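Cytolethal distending toxin subunit A (Haemophilus ducreyi, PDB 1SR4) serves as a lectin-like subunit of a heterotrimeric bacterial genotoxin and, together with CdtC, is probably required to deliver the CdtB subunit into host cells. Local coordinates at residues I154-V168 and T177-Q191. Sequence-based numbering, arbitrary orientation.
Sequences IKSVSQGRCVTYNPV and TLSVCDGATEPSRDQ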
loop_
_atom_site.group_PDB
_atom_site.type_symbol
_atom_site.label_atom_id
_atom_site.label_comp_id
_atom_site.label_asym_id
_atom_site.label_seq_id
_atom_site.Cartn_x
_atom_site.Cartn_y
_atom_site.Cartn_z
ATOM N N ILE A 154 10.413 11.834 7.580
ATOM C CA ILE A 154 10.478 12.699 6.401
ATOM C C ILE A 154 11.771 13.510 6.392
ATOM O O ILE A 154 11.986 14.373 7.245
ATOM C CB ILE A 154 9.288 13.649 6.378
ATOM C CG1 ILE A 154 7.981 12.840 6.463
ATOM C CG2 ILE A 154 9.331 14.485 5.120
ATOM C CD1 ILE A 154 6.715 13.697 6.608
ATOM N N LYS A 155 12.624 13.228 5.416
ATOM C CA LYS A 155 13.915 13.897 5.331
ATOM C C LYS A 155 14.018 14.923 4.210
ATOM O O LYS A 155 13.780 14.613 3.035
ATOM C CB LYS A 155 15.009 12.836 5.158
ATOM C CG LYS A 155 16.433 13.348 5.289
ATOM C CD LYS A 155 17.398 12.179 5.145
ATOM C CE LYS A 155 18.828 12.574 5.487
ATOM N NZ LYS A 155 19.758 11.427 5.237
ATOM N N SER A 156 14.350 16.155 4.583
ATOM C CA SER A 156 14.543 17.212 3.599
ATOM C C SER A 156 15.803 16.830 2.822
ATOM O O SER A 156 16.866 16.601 3.412
ATOM C CB SER A 156 14.769 18.562 4.286
ATOM O OG SER A 156 15.317 19.500 3.362
ATOM N N VAL A 157 15.700 16.748 1.505
ATOM C CA VAL A 157 16.878 16.397 0.722
ATOM C C VAL A 157 17.853 17.573 0.641
ATOM O O VAL A 157 19.071 17.387 0.706
ATOM C CB VAL A 157 16.493 15.952 -0.694
ATOM C CG1 VAL A 157 17.753 15.741 -1.532
ATOM C CG2 VAL A 157 15.672 14.656 -0.620
ATOM N N SER A 158 17.330 18.789 0.521
ATOM C CA SER A 158 18.211 19.948 0.431
ATOM C C SER A 158 18.954 20.179 1.740
ATOM O O SER A 158 20.119 20.569 1.736
ATOM C CB SER A 158 17.415 21.208 0.072
ATOM O OG SER A 158 16.545 21.525 1.130
ATOM N N GLN A 159 18.298 19.929 2.867
ATOM C CA GLN A 159 18.955 20.144 4.158
ATOM C C GLN A 159 19.607 18.923 4.772
ATOM O O GLN A 159 20.549 19.046 5.546
ATOM C CB GLN A 159 17.969 20.726 5.181
ATOM C CG GLN A 159 17.569 22.154 4.872
ATOM C CD GLN A 159 17.004 22.867 6.083
ATOM O OE1 GLN A 159 17.243 22.459 7.218
ATOM N NE2 GLN A 159 16.268 23.953 5.848
ATOM N N GLY A 160 19.109 17.744 4.440
ATOM C CA GLY A 160 19.670 16.550 5.033
ATOM C C GLY A 160 19.172 16.438 6.463
ATOM O O GLY A 160 19.792 15.763 7.281
ATOM N N ARG A 161 18.057 17.109 6.773
ATOM C CA ARG A 161 17.497 17.081 8.126
ATOM C C ARG A 161 16.056 16.552 8.087
ATOM O O ARG A 161 15.395 16.629 7.061
ATOM C CB ARG A 161 17.534 18.482 8.742
ATOM C CG ARG A 161 18.957 19.015 8.967
ATOM C CD ARG A 161 18.982 20.150 9.995
ATOM N NE ARG A 161 18.310 21.368 9.538
ATOM C CZ ARG A 161 18.115 22.434 10.315
ATOM N NH1 ARG A 161 18.538 22.420 11.569
ATOM N NH2 ARG A 161 17.507 23.512 9.849
ATOM N N CYS A 162 15.579 16.023 9.207
ATOM C CA CYS A 162 14.244 15.452 9.273
ATOM C C CYS A 162 13.190 16.321 9.944
ATOM O O CYS A 162 13.483 17.093 10.860
ATOM C CB CYS A 162 14.334 14.080 9.954
ATOM S SG CYS A 162 15.100 12.862 8.835
ATOM N N VAL A 163 11.956 16.181 9.469
ATOM C CA VAL A 163 10.816 16.934 9.989
ATOM C C VAL A 163 10.521 16.429 11.402
ATOM O O VAL A 163 10.179 15.263 11.614
ATOM C CB VAL A 163 9.604 16.755 9.065
ATOM C CG1 VAL A 163 8.417 17.575 9.571
ATOM C CG2 VAL A 163 10.000 17.172 7.645
ATOM N N THR A 164 10.650 17.338 12.361
ATOM C CA THR A 164 10.501 17.050 13.786
ATOM C C THR A 164 9.349 17.830 14.408
ATOM O O THR A 164 9.051 18.947 13.982
ATOM C CB THR A 164 11.820 17.457 14.496
ATOM O OG1 THR A 164 12.920 16.871 13.790
ATOM C CG2 THR A 164 11.837 17.023 15.961
ATOM N N TYR A 165 8.713 17.259 15.432
ATOM C CA TYR A 165 7.609 17.947 16.096
ATOM C C TYR A 165 7.486 17.469 17.535
ATOM O O TYR A 165 8.029 16.430 17.894
ATOM C CB TYR A 165 6.285 17.677 15.363
ATOM C CG TYR A 165 5.888 16.218 15.379
ATOM C CD1 TYR A 165 5.003 15.720 16.347
ATOM C CD2 TYR A 165 6.424 15.333 14.446
ATOM C CE1 TYR A 165 4.663 14.362 16.379
ATOM C CE2 TYR A 165 6.099 13.980 14.463
ATOM C CZ TYR A 165 5.224 13.495 15.427
ATOM O OH TYR A 165 4.948 12.142 15.449
ATOM N N ASN A 166 6.765 18.233 18.351
ATOM C CA ASN A 166 6.550 17.854 19.737
ATOM C C ASN A 166 5.166 17.225 19.873
ATOM O O ASN A 166 4.163 17.897 19.700
ATOM C CB ASN A 166 6.627 19.088 20.646
ATOM C CG ASN A 166 5.718 20.224 20.173
ATOM O OD1 ASN A 166 5.785 20.660 19.011
ATOM N ND2 ASN A 166 4.870 20.717 21.075
ATOM N N PRO A 167 5.104 15.921 20.165
ATOM C CA PRO A 167 3.830 15.221 20.329
ATOM C C PRO A 167 3.013 15.920 21.424
ATOM O O PRO A 167 1.834 16.223 21.233
ATOM C CB PRO A 167 4.262 13.823 20.760
ATOM C CG PRO A 167 5.528 13.616 19.998
ATOM C CD PRO A 167 6.235 14.971 20.153
ATOM N N VAL A 168 3.652 16.177 22.568
ATOM C CA VAL A 168 2.978 16.839 23.683
ATOM C C VAL A 168 2.981 18.354 23.505
ATOM O O VAL A 168 4.013 18.962 23.196
ATOM C CB VAL A 168 3.643 16.472 25.043
ATOM C CG1 VAL A 168 3.049 17.300 26.165
ATOM C CG2 VAL A 168 3.430 14.992 25.338
ATOM N N THR A 177 9.713 21.498 13.007
ATOM C CA THR A 177 11.057 21.979 12.734
ATOM C C THR A 177 11.830 20.944 11.944
ATOM O O THR A 177 11.307 19.873 11.625
ATOM C CB THR A 177 11.824 22.229 14.056
ATOM O OG1 THR A 177 11.864 21.012 14.816
ATOM C CG2 THR A 177 11.128 23.297 14.909
ATOM N N LEU A 178 13.080 21.275 11.632
ATOM C CA LEU A 178 13.974 20.364 10.935
ATOM C C LEU A 178 15.178 20.159 11.854
ATOM O O LEU A 178 15.730 21.126 12.381
ATOM C CB LEU A 178 14.441 20.970 9.615
ATOM C CG LEU A 178 13.390 21.042 8.513
ATOM C CD1 LEU A 178 13.963 21.746 7.290
ATOM C CD2 LEU A 178 12.958 19.613 8.165
ATOM N N SER A 179 15.566 18.910 12.085
ATOM C CA SER A 179 16.732 18.649 12.929
ATOM C C SER A 179 17.398 17.338 12.528
ATOM O O SER A 179 16.920 16.636 11.631
ATOM C CB SER A 179 16.349 18.634 14.422
ATOM O OG SER A 179 15.398 17.624 14.694
ATOM N N VAL A 180 18.499 17.000 13.189
ATOM C CA VAL A 180 19.226 15.791 12.842
ATOM C C VAL A 180 18.302 14.574 12.843
ATOM O O VAL A 180 17.476 14.400 13.744
ATOM C CB VAL A 180 20.437 15.574 13.806
ATOM C CG1 VAL A 180 19.947 15.394 15.236
ATOM C CG2 VAL A 180 21.251 14.381 13.361
ATOM N N CYS A 181 18.439 13.733 11.823
ATOM C CA CYS A 181 17.607 12.540 11.706
ATOM C C CYS A 181 18.023 11.417 12.635
ATOM O O CYS A 181 18.825 10.580 12.251
ATOM C CB CYS A 181 17.650 12.006 10.272
ATOM S SG CYS A 181 17.105 13.193 9.001
ATOM N N ASP A 182 17.497 11.376 13.850
ATOM C CA ASP A 182 17.864 10.281 14.738
ATOM C C ASP A 182 16.685 9.346 14.987
ATOM O O ASP A 182 16.824 8.323 15.666
ATOM C CB ASP A 182 18.417 10.803 16.061
ATOM C CG ASP A 182 17.550 11.879 16.677
ATOM O OD1 ASP A 182 16.327 11.916 16.401
ATOM O OD2 ASP A 182 18.100 12.685 17.455
ATOM N N GLY A 183 15.532 9.680 14.416
ATOM C CA GLY A 183 14.362 8.834 14.586
ATOM C C GLY A 183 13.834 8.812 16.007
ATOM O O GLY A 183 13.217 7.840 16.449
ATOM N N ALA A 184 14.063 9.892 16.735
ATOM C CA ALA A 184 13.591 9.965 18.108
ATOM C C ALA A 184 12.060 9.904 18.156
ATOM O O ALA A 184 11.390 10.329 17.224
ATOM C CB ALA A 184 14.075 11.256 18.754
ATOM N N THR A 185 11.530 9.340 19.238
ATOM C CA THR A 185 10.087 9.261 19.451
ATOM C C THR A 185 9.821 9.604 20.920
ATOM O O THR A 185 9.348 8.778 21.681
ATOM C CB THR A 185 9.511 7.845 19.135
ATOM O OG1 THR A 185 10.206 6.856 19.906
ATOM C CG2 THR A 185 9.651 7.520 17.638
ATOM N N GLU A 186 10.139 10.836 21.298
ATOM C CA GLU A 186 9.949 11.307 22.666
ATOM C C GLU A 186 8.777 12.285 22.745
ATOM O O GLU A 186 8.366 12.865 21.737
ATOM C CB GLU A 186 11.210 12.034 23.164
ATOM C CG GLU A 186 12.486 11.203 23.186
ATOM C CD GLU A 186 12.355 9.948 24.040
ATOM O OE1 GLU A 186 11.887 10.052 25.195
ATOM O OE2 GLU A 186 12.722 8.856 23.559
ATOM N N PRO A 187 8.246 12.504 23.960
ATOM C CA PRO A 187 7.119 13.420 24.196
ATOM C C PRO A 187 7.362 14.830 23.658
ATOM O O PRO A 187 6.433 15.489 23.180
ATOM C CB PRO A 187 6.982 13.399 25.716
ATOM C CG PRO A 187 7.321 11.962 26.031
ATOM C CD PRO A 187 8.561 11.745 25.187
ATOM N N SER A 188 8.607 15.292 23.729
ATOM C CA SER A 188 8.934 16.640 23.258
ATOM C C SER A 188 9.612 16.677 21.903
ATOM O O SER A 188 9.882 17.745 21.371
ATOM C CB SER A 188 9.859 17.344 24.264
ATOM O OG SER A 188 11.133 16.698 24.319
ATOM N N ARG A 189 9.893 15.517 21.334
ATOM C CA ARG A 189 10.598 15.481 20.056
ATOM C C ARG A 189 10.371 14.125 19.385
ATOM O O ARG A 189 10.859 13.101 19.861
ATOM C CB ARG A 189 12.093 15.711 20.320
ATOM C CG ARG A 189 12.982 15.646 19.087
ATOM C CD ARG A 189 14.430 16.080 19.396
ATOM N NE ARG A 189 15.202 16.209 18.160
ATOM C CZ ARG A 189 15.786 15.197 17.534
ATOM N NH1 ARG A 189 15.706 13.972 18.038
ATOM N NH2 ARG A 189 16.412 15.396 16.372
ATOM N N ASP A 190 9.624 14.126 18.287
ATOM C CA ASP A 190 9.313 12.883 17.576
ATOM C C ASP A 190 9.523 13.159 16.091
ATOM O O ASP A 190 9.334 14.295 15.635
ATOM C CB ASP A 190 7.859 12.515 17.847
ATOM C CG ASP A 190 7.525 11.062 17.516
ATOM O OD1 ASP A 190 8.017 10.489 16.518
ATOM O OD2 ASP A 190 6.709 10.493 18.257
ATOM N N GLN A 191 9.941 12.144 15.340
ATOM C CA GLN A 191 10.155 12.339 13.916
ATOM C C GLN A 191 9.365 11.330 13.097
ATOM O O GLN A 191 9.597 11.195 11.891
ATOM C CB GLN A 191 11.649 12.235 13.560
ATOM C CG GLN A 191 12.531 13.281 14.234
ATOM C CD GLN A 191 13.984 13.192 13.788
ATOM O OE1 GLN A 191 14.515 12.094 13.586
ATOM N NE2 GLN A 191 14.640 14.347 13.647
HETATM O O HOH W 1 10.547 12.963 10.181
HETATM O O HOH W 2 20.249 14.432 9.765
#
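Thr164 and Ser179 meet through their hydroxyls on one face of an antiparallel hairpin formed by strands 162-165 and 177-179. Thr164 OG1 lies 2.7 Å from Ser179 OG, from which it accepts a hydrogen bond. It also takes a nearly straight one from Gln191 NE2 at 3.1 Å, within the amide plane of Gln191. With chi1 at -50°, OG1 stands beside its own backbone N and gives its proton to Cys162 O, so three bonds fix this buried hydroxyl. The Thr164 methyl CG2 instead rests on Arg189 CG. Arg189, reaching Ser179 OG through NH2 and bound to Asp182 in a salt bridge, ties the loop after the hairpin back to this polar cluster.

On the same face the Cys162-Cys181 disulfide, with a torsion of 94° about its S-S bond, locks the hairpin to that loop, and the Lys155 methylenes run past Cys181 SG. The other face carries Val163 and Leu178, whose methyls CG2 and CD2 touch at 3.9 Å. The Leu178 and Gln159 side chains cross at about a right angle, Leu178 CD1 against the Gln159 amide. Gln159 OE1 is gripped side-on by NE and NH2 of Arg161, whose guanidinium lies with one face over Leu178 O, while Gln159 NE2 bonds to Gly125 O.

Farther along, Tyr165 and Asp190 pair through their backbones and lie side by side, ring and carboxylate only 8° from parallel. Asp190 CB sits over the ring face, 4.1 Å from its centroid, in a CH-pi contact, and the Pro167 ring crosses Asp190 at about a right angle, CG meeting the same CB at 3.4 Å. Tyr165 OH bonds to Thr192 O and Gln66 N, Asp190 OD1 to Thr192 OG1 and OD2 to Gln66 NE2. A water bound to Ile154 N, Val163 O and Gln191 O bridges strand 162-165 to strands 152-156 and 189-196. The disulfide-braced hairpin belongs to a ricin B-type beta-trefoil lectin domain.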